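Local coordinates for protein phosphoribulokinase (Rhodobacter sphaeroides, PDB 1A7J) that catalyses the ATP-dependent phosphorylation of D-ribulose 5-phosphate to D-ribulose 1,5-bisphosphate in the Calvin cycle, at residues R239-F243 and P244-S248; L268-A271 and M272-L276; P278-D281 and R282-R285. One frame throughout, in Å; residues are numbered along the deposited sequence.

Followed from the N terminus, the three contacts come in series; none nests in or crosses another, and each joins neighbouring residues rather than closing a long loop. Contact 1 turns the loop after strand 229-235 into helix 243-249. The chain then runs through strands 254-257 and 260-264, the far end of the mixed sheet, into helix 268-284, which holds contact 2 in its first turns and contact 3 in its last. Contacts 1 and 2 touch, with Leu-246 packing on Leu-274 and Ile-275. Contact 3 touches neither, apart from sharing the helix with contact 2. Together they tie the antiparallel part of the sheet to helix 21-32 of the P-loop NTPase core.

Contact 1: R239-F243 and P244-S248; sequences RGIDF and PYLTS
Ile-241, Phe-243 and Leu-246 mesh where the loop turns into helix 243-249. The CG2 methyl of Ile-241 is the central bump: it lies over one face of the Phe-243 ring, 3.5 Å above the plane and displaced toward the rim, and also meets Leu-246 CD1 at 3.9 Å. That leucine methyl comes obliquely to the ring, 4.2 Å from Phe-243 CD1. Ile-241 can reach both because CG2 stands anti to the backbone N (chi1 -53°, measured to CG1).

A second fit involves Asp-242, the N-cap residue. Its side chain crosses those of Pro-244 and Tyr-245 at about right angles, setting OD1 3.3 Å from Pro-244 CD and the carboxylate carbon against Tyr-245 CB. The Asp-242 carbonyl O takes a straight bond from Leu-246 N and a weak one from Tyr-245 N. One residue on, Phe-243 O accepts both Thr-247 N, at 2.8 Å, and Thr-247 OG1, at 3.2 Å; the hydroxyl reaches back to it because OG1 sits between the backbone N and carbonyl carbon (chi1 67°). Thr-247 CG2 rests against the same oxygen. With an alanine at Thr-247, Phe-243 O would probably lose its side-chain donor and the methyl beside it, leaving the backbone NH to hold it.

Leu-246 also packs on Ile-261 and Ile-275, placing this helix against strand 260-264 and helix 268-284. The chemistry thus divides the helix start between an apolar cluster whose Leu-246 faces the fold and carbonyls paired by the first turn, with an acidic residue at the N-cap position whose charge would be expected to suit the positive end of the helix dipole.

Contact 2: L268-A271 and M272-L276; sequences LDLA and MQLIL
Met-272 N binds Leu-268 O at 2.8 Å, an almost perfectly straight bond (177° at the hydrogen) that opens the run of i to i+4 bonds in helix 268-284. The two side chains follow the backbone pair. Met-272 CG points anti to its carbonyl carbon, next to the backbone N (chi1 -63°), which brings it over Leu-268 O and to 3.9 Å from Leu-268 CD1. SD runs on past the leucine's branch point, 4.0 Å from Leu-268 CG, and the two side chains meet obliquely; a bend at the last torsion then turns the terminal methyl.

One residue along, Gln-273 N reaches Asp-269 O at 3.2 Å from above the carbonyl plane. Their polar ends meet less well. Gln-273 NE2 lies 3.3 Å from Asp-269 OD2, but the angle is poor for a hydrogen bond, and the amide and carboxylate planes stand 85° apart.

Asp-269 is held instead through OD1, which is hydrogen-bonded to Thr-24 OG1 of helix 21-32, the helix that follows the P-loop of this P-loop NTPase fold and on which Met-272 packs through Val-21, Thr-24 and Phe-25. Leu-268 lies close to Thr-20, a residue predicted to bind ATP, and packs on Phe-206 and Val-231 of the sheet.

The side toward strand 229-235 is apolar. Ala-271 has a small CB, 4.4 Å from Ile-275 CD1, and both side chains pack on Ile-233. Ile-275 CG1 folds back over Ala-271 O, 3.1 Å away, while Ile-275 N donates to that oxygen. On another flank Leu-274 N binds Leu-270 O, with Leu-274 CG laid against the same carbonyl.

Contact 3: P278-D281 and R282-R285; sequences PLID and RVVR
Arg-285 and Arg-282 both turn CG away from their own carbonyl carbons and toward their backbone nitrogens, which lays the aliphatic start of each side chain on a carbonyl of the preceding turn. In Arg-285 (chi1 -64°) this sets CG 3.4 Å from Asp-281 O. In Arg-282 (chi1 -87°) CB comes to 3.3 Å from Pro-278 O, with CG beside it, before two further bends fold the chain over. The guanidinium of Arg-282 finds its salt-bridge partner in Glu-286, just past this stretch.

Backbone bonds accompany these contacts. Arg-285 N meets Asp-281 O at 2.8 Å, nearly in line with the carbonyl bond although the hydrogen is bent off the line, and Val-284 N adds a weak hydrogen bond to the same oxygen. Arg-282 N bonds to Pro-278 O at 3.0 Å, approaching from above the carbonyl plane.

Here helix 268-284 runs out, after a kink: Pro-278 has no NH to give, and neither it nor Leu-279 is bonded through N to the turn before. The segment lies alongside helix 21-32 of the P-loop NTPase core, with Ile-280 packing on Phe-25 and Phe-29, while Val-283 touches Pro-6 and Val-284 touches Val-34.

Apolar contact within the segment is light. Ile-280 CG2 and Val-283 CG1 are 4.5 Å apart, and that valine methyl presses instead on Ile-280 O, which accepts a bond from Val-284 N. Asp-281 and Arg-285 have opposite charges but do not pair: OD2 of the aspartate and NH1 of the arginine are 6.8 Å apart. Asp-281 OD2 instead lies near Glu-32 OE1, a like-charged neighbour that would tend to raise the pKa of either acid.

Contact 1: R239-F243 and P244-S248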
ATOM      1  N   ARG A 239     -12.334  12.002  15.847  1.00 45.63           N
ATOM      2  CA  ARG A 239     -12.960  11.953  17.154  1.00 47.93           C
ATOM      3  C   ARG A 239     -12.215  10.959  18.030  1.00 46.76           C
ATOM      4  O   ARG A 239     -11.975   9.807  17.632  1.00 47.87           O
ATOM      5  CB  ARG A 239     -14.426  11.556  17.025  1.00 55.52           C
ATOM      6  CG  ARG A 239     -15.288  12.029  18.181  1.00 71.04           C
ATOM      7  CD  ARG A 239     -16.396  11.038  18.463  1.00 86.32           C
ATOM      8  NE  ARG A 239     -17.558  11.241  17.602  1.00 97.71           N
ATOM      9  CZ  ARG A 239     -18.284  10.257  17.072  1.00  0.00           C
ATOM     10  NH1 ARG A 239     -17.819   9.013  17.049  1.00  0.00           N
ATOM     11  NH2 ARG A 239     -19.429  10.536  16.459  1.00  0.00           N
ATOM     12  N   GLY A 240     -11.784  11.446  19.193  1.00 42.29           N
ATOM     13  CA  GLY A 240     -10.957  10.657  20.085  1.00 37.91           C
ATOM     14  C   GLY A 240      -9.495  11.016  19.943  1.00 38.30           C
ATOM     15  O   GLY A 240      -8.716  10.850  20.885  1.00 48.89           O
ATOM     16  N   ILE A 241      -9.138  11.557  18.778  1.00 29.90           N
ATOM     17  CA  ILE A 241      -7.762  11.858  18.422  1.00 17.10           C
ATOM     18  C   ILE A 241      -7.313  13.094  19.164  1.00 10.48           C
ATOM     19  O   ILE A 241      -7.956  14.116  19.126  1.00 14.65           O
ATOM     20  CB  ILE A 241      -7.630  12.122  16.928  1.00 12.58           C
ATOM     21  CG1 ILE A 241      -8.241  10.968  16.129  1.00  9.28           C
ATOM     22  CG2 ILE A 241      -6.159  12.300  16.567  1.00 12.28           C
ATOM     23  CD1 ILE A 241      -7.463   9.681  16.252  1.00 15.20           C
ATOM     24  N   ASP A 242      -6.156  13.022  19.777  1.00 17.96           N
ATOM     25  CA  ASP A 242      -5.706  14.065  20.664  1.00 17.44           C
ATOM     26  C   ASP A 242      -4.537  14.764  19.978  1.00 12.13           C
ATOM     27  O   ASP A 242      -3.395  14.359  20.106  1.00 13.78           O
ATOM     28  CB  ASP A 242      -5.284  13.406  21.970  1.00 16.14           C
ATOM     29  CG  ASP A 242      -5.144  14.368  23.098  1.00 22.97           C
ATOM     30  OD1 ASP A 242      -4.961  15.579  22.849  1.00 35.64           O
ATOM     31  OD2 ASP A 242      -5.112  13.890  24.253  1.00 32.85           O
ATOM     32  N   PHE A 243      -4.851  15.758  19.160  1.00 12.83           N
ATOM     33  CA  PHE A 243      -3.856  16.374  18.309  1.00 10.36           C
ATOM     34  C   PHE A 243      -2.787  17.158  19.054  1.00 13.76           C
ATOM     35  O   PHE A 243      -1.695  17.360  18.526  1.00 21.85           O
ATOM     36  CB  PHE A 243      -4.542  17.261  17.287  1.00  5.80           C
ATOM     37  CG  PHE A 243      -5.268  16.512  16.227  1.00  2.79           C
ATOM     38  CD1 PHE A 243      -4.587  15.681  15.352  1.00  7.43           C
ATOM     39  CD2 PHE A 243      -6.639  16.615  16.111  1.00  6.96           C
ATOM     40  CE1 PHE A 243      -5.266  14.952  14.366  1.00  9.09           C
ATOM     41  CE2 PHE A 243      -7.335  15.881  15.122  1.00  9.78           C
ATOM     42  CZ  PHE A 243      -6.637  15.051  14.260  1.00  4.58           C
ATOM     43  N   PRO A 244      -3.114  17.705  20.241  1.00  8.95           N
ATOM     44  CA  PRO A 244      -2.082  18.395  21.007  1.00  7.30           C
ATOM     45  C   PRO A 244      -1.128  17.421  21.584  1.00  7.71           C
ATOM     46  O   PRO A 244      -0.062  17.796  22.004  1.00 17.67           O
ATOM     47  CB  PRO A 244      -2.853  19.049  22.114  1.00  5.05           C
ATOM     48  CG  PRO A 244      -4.185  19.316  21.508  1.00  3.85           C
ATOM     49  CD  PRO A 244      -4.449  18.098  20.704  1.00  5.39           C
ATOM     50  N   TYR A 245      -1.628  16.229  21.856  1.00 10.86           N
ATOM     51  CA  TYR A 245      -0.800  15.164  22.371  1.00  6.69           C
ATOM     52  C   TYR A 245       0.200  14.979  21.289  1.00 11.52           C
ATOM     53  O   TYR A 245       1.370  15.258  21.462  1.00 21.57           O
ATOM     54  CB  TYR A 245      -1.610  13.884  22.500  1.00 11.19           C
ATOM     55  CG  TYR A 245      -0.792  12.644  22.778  1.00  7.40           C
ATOM     56  CD1 TYR A 245      -0.099  12.508  23.964  1.00  7.48           C
ATOM     57  CD2 TYR A 245      -0.658  11.640  21.827  1.00  9.23           C
ATOM     58  CE1 TYR A 245       0.714  11.409  24.187  1.00 16.56           C
ATOM     59  CE2 TYR A 245       0.149  10.541  22.054  1.00  6.22           C
ATOM     60  CZ  TYR A 245       0.831  10.438  23.224  1.00  6.57           C
ATOM     61  OH  TYR A 245       1.640   9.359  23.466  1.00 22.19           O
ATOM     62  N   LEU A 246      -0.328  14.733  20.107  1.00 14.63           N
ATOM     63  CA  LEU A 246       0.463  14.423  18.947  1.00  9.46           C
ATOM     64  C   LEU A 246       1.460  15.497  18.550  1.00  8.94           C
ATOM     65  O   LEU A 246       2.639  15.206  18.423  1.00 15.99           O
ATOM     66  CB  LEU A 246      -0.475  14.115  17.802  1.00 10.98           C
ATOM     67  CG  LEU A 246      -1.152  12.769  17.998  1.00  5.73           C
ATOM     68  CD1 LEU A 246      -2.287  12.619  17.061  1.00  8.06           C
ATOM     69  CD2 LEU A 246      -0.153  11.698  17.749  1.00 13.47           C
ATOM     70  N   THR A 247       1.017  16.739  18.411  1.00  9.86           N
ATOM     71  CA  THR A 247       1.939  17.831  18.122  1.00 10.35           C
ATOM     72  C   THR A 247       2.988  18.092  19.247  1.00 12.11           C
ATOM     73  O   THR A 247       4.089  18.597  18.994  1.00 20.38           O
ATOM     74  CB  THR A 247       1.181  19.121  17.844  1.00  2.00           C
ATOM     75  OG1 THR A 247       0.524  19.550  19.039  1.00  9.94           O
ATOM     76  CG2 THR A 247       0.156  18.922  16.773  1.00  2.01           C
ATOM     77  N   SER A 248       2.668  17.732  20.484  1.00 13.23           N
ATOM     78  CA  SER A 248       3.639  17.817  21.568  1.00 10.35           C
ATOM     79  C   SER A 248       4.683  16.752  21.374  1.00  8.19           C
ATOM     80  O   SER A 248       5.863  16.973  21.620  1.00 11.00           O
ATOM     81  CB  SER A 248       2.973  17.587  22.916  1.00  7.22           C
ATOM     82  OG  SER A 248       2.918  18.777  23.672  1.00 26.59           O
TER

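Contact 2: L268-A271 and M272-L276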
ATOM      1  N   LEU A 268       7.914  10.050  10.171  1.00 17.35           N
ATOM      2  CA  LEU A 268       6.831   9.131   9.873  1.00 17.72           C
ATOM      3  C   LEU A 268       6.779   7.932  10.835  1.00 20.70           C
ATOM      4  O   LEU A 268       5.731   7.640  11.432  1.00 17.05           O
ATOM      5  CB  LEU A 268       6.987   8.637   8.435  1.00 20.38           C
ATOM      6  CG  LEU A 268       5.886   7.732   7.868  1.00 19.48           C
ATOM      7  CD1 LEU A 268       4.529   8.384   8.023  1.00 17.81           C
ATOM      8  CD2 LEU A 268       6.177   7.436   6.402  1.00 21.39           C
ATOM      9  N   ASP A 269       7.890   7.200  10.927  1.00 21.58           N
ATOM     10  CA  ASP A 269       7.971   6.037  11.796  1.00 24.62           C
ATOM     11  C   ASP A 269       7.453   6.311  13.219  1.00 25.81           C
ATOM     12  O   ASP A 269       6.805   5.451  13.806  1.00 32.63           O
ATOM     13  CB  ASP A 269       9.408   5.510  11.843  1.00 37.66           C
ATOM     14  CG  ASP A 269       9.590   4.400  12.869  1.00 42.80           C
ATOM     15  OD1 ASP A 269       9.236   3.242  12.562  1.00 48.77           O
ATOM     16  OD2 ASP A 269      10.074   4.685  13.991  1.00 52.03           O
ATOM     17  N   LEU A 270       7.738   7.484  13.786  1.00 19.80           N
ATOM     18  CA  LEU A 270       7.248   7.810  15.137  1.00 15.89           C
ATOM     19  C   LEU A 270       5.763   8.219  15.203  1.00 16.51           C
ATOM     20  O   LEU A 270       5.089   7.980  16.217  1.00 17.84           O
ATOM     21  CB  LEU A 270       8.099   8.927  15.749  1.00 18.58           C
ATOM     22  CG  LEU A 270       7.863   9.318  17.207  1.00 14.12           C
ATOM     23  CD1 LEU A 270       8.038   8.117  18.119  1.00 10.25           C
ATOM     24  CD2 LEU A 270       8.851  10.382  17.598  1.00 10.20           C
ATOM     25  N   ALA A 271       5.289   8.919  14.172  1.00 16.49           N
ATOM     26  CA  ALA A 271       3.883   9.275  14.041  1.00 13.68           C
ATOM     27  C   ALA A 271       2.993   8.057  13.776  1.00 12.83           C
ATOM     28  O   ALA A 271       1.931   7.906  14.372  1.00 18.25           O
ATOM     29  CB  ALA A 271       3.725  10.269  12.954  1.00 16.14           C
ATOM     30  N   MET A 272       3.477   7.118  12.985  1.00 11.14           N
ATOM     31  CA  MET A 272       2.794   5.839  12.900  1.00 10.04           C
ATOM     32  C   MET A 272       2.741   5.079  14.231  1.00 10.51           C
ATOM     33  O   MET A 272       1.677   4.673  14.659  1.00 13.96           O
ATOM     34  CB  MET A 272       3.411   4.983  11.787  1.00 12.56           C
ATOM     35  CG  MET A 272       3.232   5.625  10.441  1.00 12.92           C
ATOM     36  SD  MET A 272       3.698   4.594   9.091  1.00 20.76           S
ATOM     37  CE  MET A 272       2.716   3.274   9.418  1.00 18.45           C
ATOM     38  N   GLN A 273       3.842   4.990  14.957  1.00 16.38           N
ATOM     39  CA  GLN A 273       3.786   4.362  16.268  1.00 16.42           C
ATOM     40  C   GLN A 273       2.837   5.063  17.198  1.00 17.65           C
ATOM     41  O   GLN A 273       1.882   4.450  17.648  1.00 21.70           O
ATOM     42  CB  GLN A 273       5.157   4.293  16.901  1.00 25.14           C
ATOM     43  CG  GLN A 273       5.934   3.117  16.396  1.00 42.79           C
ATOM     44  CD  GLN A 273       7.314   3.071  16.963  1.00 52.19           C
ATOM     45  OE1 GLN A 273       7.498   3.177  18.178  1.00 62.11           O
ATOM     46  NE2 GLN A 273       8.306   2.937  16.091  1.00 61.54           N
ATOM     47  N   LEU A 274       2.997   6.372  17.380  1.00 12.31           N
ATOM     48  CA  LEU A 274       2.135   7.081  18.304  1.00  6.96           C
ATOM     49  C   LEU A 274       0.695   6.965  17.885  1.00  7.73           C
ATOM     50  O   LEU A 274      -0.197   7.057  18.715  1.00 18.24           O
ATOM     51  CB  LEU A 274       2.469   8.552  18.368  1.00  8.23           C
ATOM     52  CG  LEU A 274       3.809   8.963  18.933  1.00  8.50           C
ATOM     53  CD1 LEU A 274       3.822  10.471  19.001  1.00  9.46           C
ATOM     54  CD2 LEU A 274       4.002   8.351  20.293  1.00  7.33           C
ATOM     55  N   ILE A 275       0.443   6.950  16.591  1.00 13.61           N
ATOM     56  CA  ILE A 275      -0.937   7.018  16.145  1.00 14.23           C
ATOM     57  C   ILE A 275      -1.563   5.637  16.132  1.00 14.99           C
ATOM     58  O   ILE A 275      -2.552   5.423  16.816  1.00 25.72           O
ATOM     59  CB  ILE A 275      -1.042   7.712  14.765  1.00 14.04           C
ATOM     60  CG1 ILE A 275      -0.806   9.199  14.961  1.00  4.33           C
ATOM     61  CG2 ILE A 275      -2.405   7.472  14.103  1.00  5.47           C
ATOM     62  CD1 ILE A 275      -0.627   9.888  13.720  1.00 16.66           C
ATOM     63  N   LEU A 276      -0.823   4.655  15.634  1.00 11.71           N
ATOM     64  CA  LEU A 276      -1.375   3.349  15.298  1.00 11.88           C
ATOM     65  C   LEU A 276      -1.306   2.352  16.441  1.00 19.96           C
ATOM     66  O   LEU A 276      -1.911   1.276  16.393  1.00 23.04           O
ATOM     67  CB  LEU A 276      -0.616   2.758  14.129  1.00  9.51           C
ATOM     68  CG  LEU A 276      -1.035   2.909  12.671  1.00 11.81           C
ATOM     69  CD1 LEU A 276      -2.138   3.906  12.427  1.00  6.08           C
ATOM     70  CD2 LEU A 276       0.220   3.276  11.922  1.00 10.97           C
TER

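Contact 3: P278-D281 and R282-R285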
ATOM      1  N   PRO A 278      -2.341   2.399  19.574  1.00 25.17           N
ATOM      2  CA  PRO A 278      -3.676   2.248  20.179  1.00 22.56           C
ATOM      3  C   PRO A 278      -4.887   1.807  19.330  1.00 24.02           C
ATOM      4  O   PRO A 278      -5.911   1.379  19.876  1.00 24.16           O
ATOM      5  CB  PRO A 278      -3.929   3.619  20.807  1.00 21.46           C
ATOM      6  CG  PRO A 278      -3.104   4.541  20.051  1.00 17.27           C
ATOM      7  CD  PRO A 278      -1.834   3.761  19.802  1.00 23.00           C
ATOM      8  N   LEU A 279      -4.849   2.022  18.023  1.00 25.45           N
ATOM      9  CA  LEU A 279      -5.926   1.494  17.220  1.00 24.84           C
ATOM     10  C   LEU A 279      -5.746  -0.019  17.097  1.00 26.97           C
ATOM     11  O   LEU A 279      -6.707  -0.765  17.247  1.00 33.23           O
ATOM     12  CB  LEU A 279      -5.951   2.146  15.844  1.00 22.67           C
ATOM     13  CG  LEU A 279      -5.719   3.641  15.726  1.00 18.44           C
ATOM     14  CD1 LEU A 279      -6.204   4.086  14.374  1.00 24.33           C
ATOM     15  CD2 LEU A 279      -6.451   4.383  16.813  1.00 26.38           C
ATOM     16  N   ILE A 280      -4.499  -0.473  16.950  1.00 25.55           N
ATOM     17  CA  ILE A 280      -4.204  -1.892  16.806  1.00 21.15           C
ATOM     18  C   ILE A 280      -4.395  -2.603  18.122  1.00 23.09           C
ATOM     19  O   ILE A 280      -4.648  -3.799  18.153  1.00 25.39           O
ATOM     20  CB  ILE A 280      -2.772  -2.111  16.295  1.00 20.38           C
ATOM     21  CG1 ILE A 280      -2.702  -1.680  14.827  1.00 17.61           C
ATOM     22  CG2 ILE A 280      -2.381  -3.587  16.400  1.00 20.31           C
ATOM     23  CD1 ILE A 280      -1.320  -1.491  14.277  1.00 13.48           C
ATOM     24  N   ASP A 281      -4.340  -1.852  19.208  1.00 26.06           N
ATOM     25  CA  ASP A 281      -4.666  -2.413  20.503  1.00 33.48           C
ATOM     26  C   ASP A 281      -6.170  -2.503  20.663  1.00 34.69           C
ATOM     27  O   ASP A 281      -6.705  -3.590  20.842  1.00 40.53           O
ATOM     28  CB  ASP A 281      -4.062  -1.576  21.634  1.00 41.91           C
ATOM     29  CG  ASP A 281      -2.573  -1.838  21.831  1.00 53.04           C
ATOM     30  OD1 ASP A 281      -2.117  -2.984  21.603  1.00 54.50           O
ATOM     31  OD2 ASP A 281      -1.853  -0.900  22.234  1.00 57.72           O
ATOM     32  N   ARG A 282      -6.869  -1.397  20.450  1.00 37.99           N
ATOM     33  CA  ARG A 282      -8.324  -1.377  20.567  1.00 36.64           C
ATOM     34  C   ARG A 282      -8.959  -2.412  19.650  1.00 37.53           C
ATOM     35  O   ARG A 282     -10.180  -2.610  19.651  1.00 40.93           O
ATOM     36  CB  ARG A 282      -8.856   0.016  20.214  1.00 34.37           C
ATOM     37  CG  ARG A 282      -8.893   1.013  21.443  1.00 46.49           C
ATOM     38  CD  ARG A 282     -10.276   0.897  22.142  1.00 49.01           C
ATOM     39  NE  ARG A 282     -11.361   1.251  21.180  1.00 57.61           N
ATOM     40  CZ  ARG A 282     -12.613   0.754  21.224  1.00 65.27           C
ATOM     41  NH1 ARG A 282     -12.918  -0.266  22.073  1.00 71.60           N
ATOM     42  NH2 ARG A 282     -13.580   1.255  20.412  1.00 70.36           N
ATOM     43  N   VAL A 283      -8.129  -2.962  18.776  1.00 37.17           N
ATOM     44  CA  VAL A 283      -8.558  -3.885  17.751  1.00 37.02           C
ATOM     45  C   VAL A 283      -8.260  -5.304  18.257  1.00 34.90           C
ATOM     46  O   VAL A 283      -9.152  -6.148  18.282  1.00 38.26           O
ATOM     47  CB  VAL A 283      -7.833  -3.509  16.380  1.00 37.53           C
ATOM     48  CG1 VAL A 283      -6.753  -4.513  16.022  1.00 46.38           C
ATOM     49  CG2 VAL A 283      -8.857  -3.334  15.226  1.00 28.63           C
ATOM     50  N   VAL A 284      -7.100  -5.474  18.878  1.00 36.49           N
ATOM     51  CA  VAL A 284      -6.646  -6.769  19.370  1.00 41.12           C
ATOM     52  C   VAL A 284      -7.320  -7.122  20.692  1.00 46.54           C
ATOM     53  O   VAL A 284      -7.456  -8.294  21.024  1.00 48.71           O
ATOM     54  CB  VAL A 284      -5.092  -6.767  19.518  1.00 43.40           C
ATOM     55  CG1 VAL A 284      -4.631  -7.593  20.719  1.00 40.40           C
ATOM     56  CG2 VAL A 284      -4.478  -7.273  18.247  1.00 30.90           C
ATOM     57  N   ARG A 285      -7.907  -6.115  21.329  1.00 51.11           N
ATOM     58  CA  ARG A 285      -8.616  -6.278  22.600  1.00 51.81           C
ATOM     59  C   ARG A 285     -10.137  -6.481  22.458  1.00 51.42           C
ATOM     60  O   ARG A 285     -10.798  -6.834  23.433  1.00 56.96           O
ATOM     61  CB  ARG A 285      -8.357  -5.068  23.507  1.00 56.45           C
ATOM     62  CG  ARG A 285      -6.913  -4.889  23.949  1.00 70.91           C
ATOM     63  CD  ARG A 285      -6.742  -3.598  24.732  1.00 79.63           C
ATOM     64  NE  ARG A 285      -7.358  -3.681  26.052  1.00 88.58           N
ATOM     65  CZ  ARG A 285      -7.479  -2.659  26.895  1.00 95.49           C
ATOM     66  NH1 ARG A 285      -7.135  -1.432  26.523  1.00  0.00           N
ATOM     67  NH2 ARG A 285      -7.984  -2.857  28.105  1.00 97.28           N
TER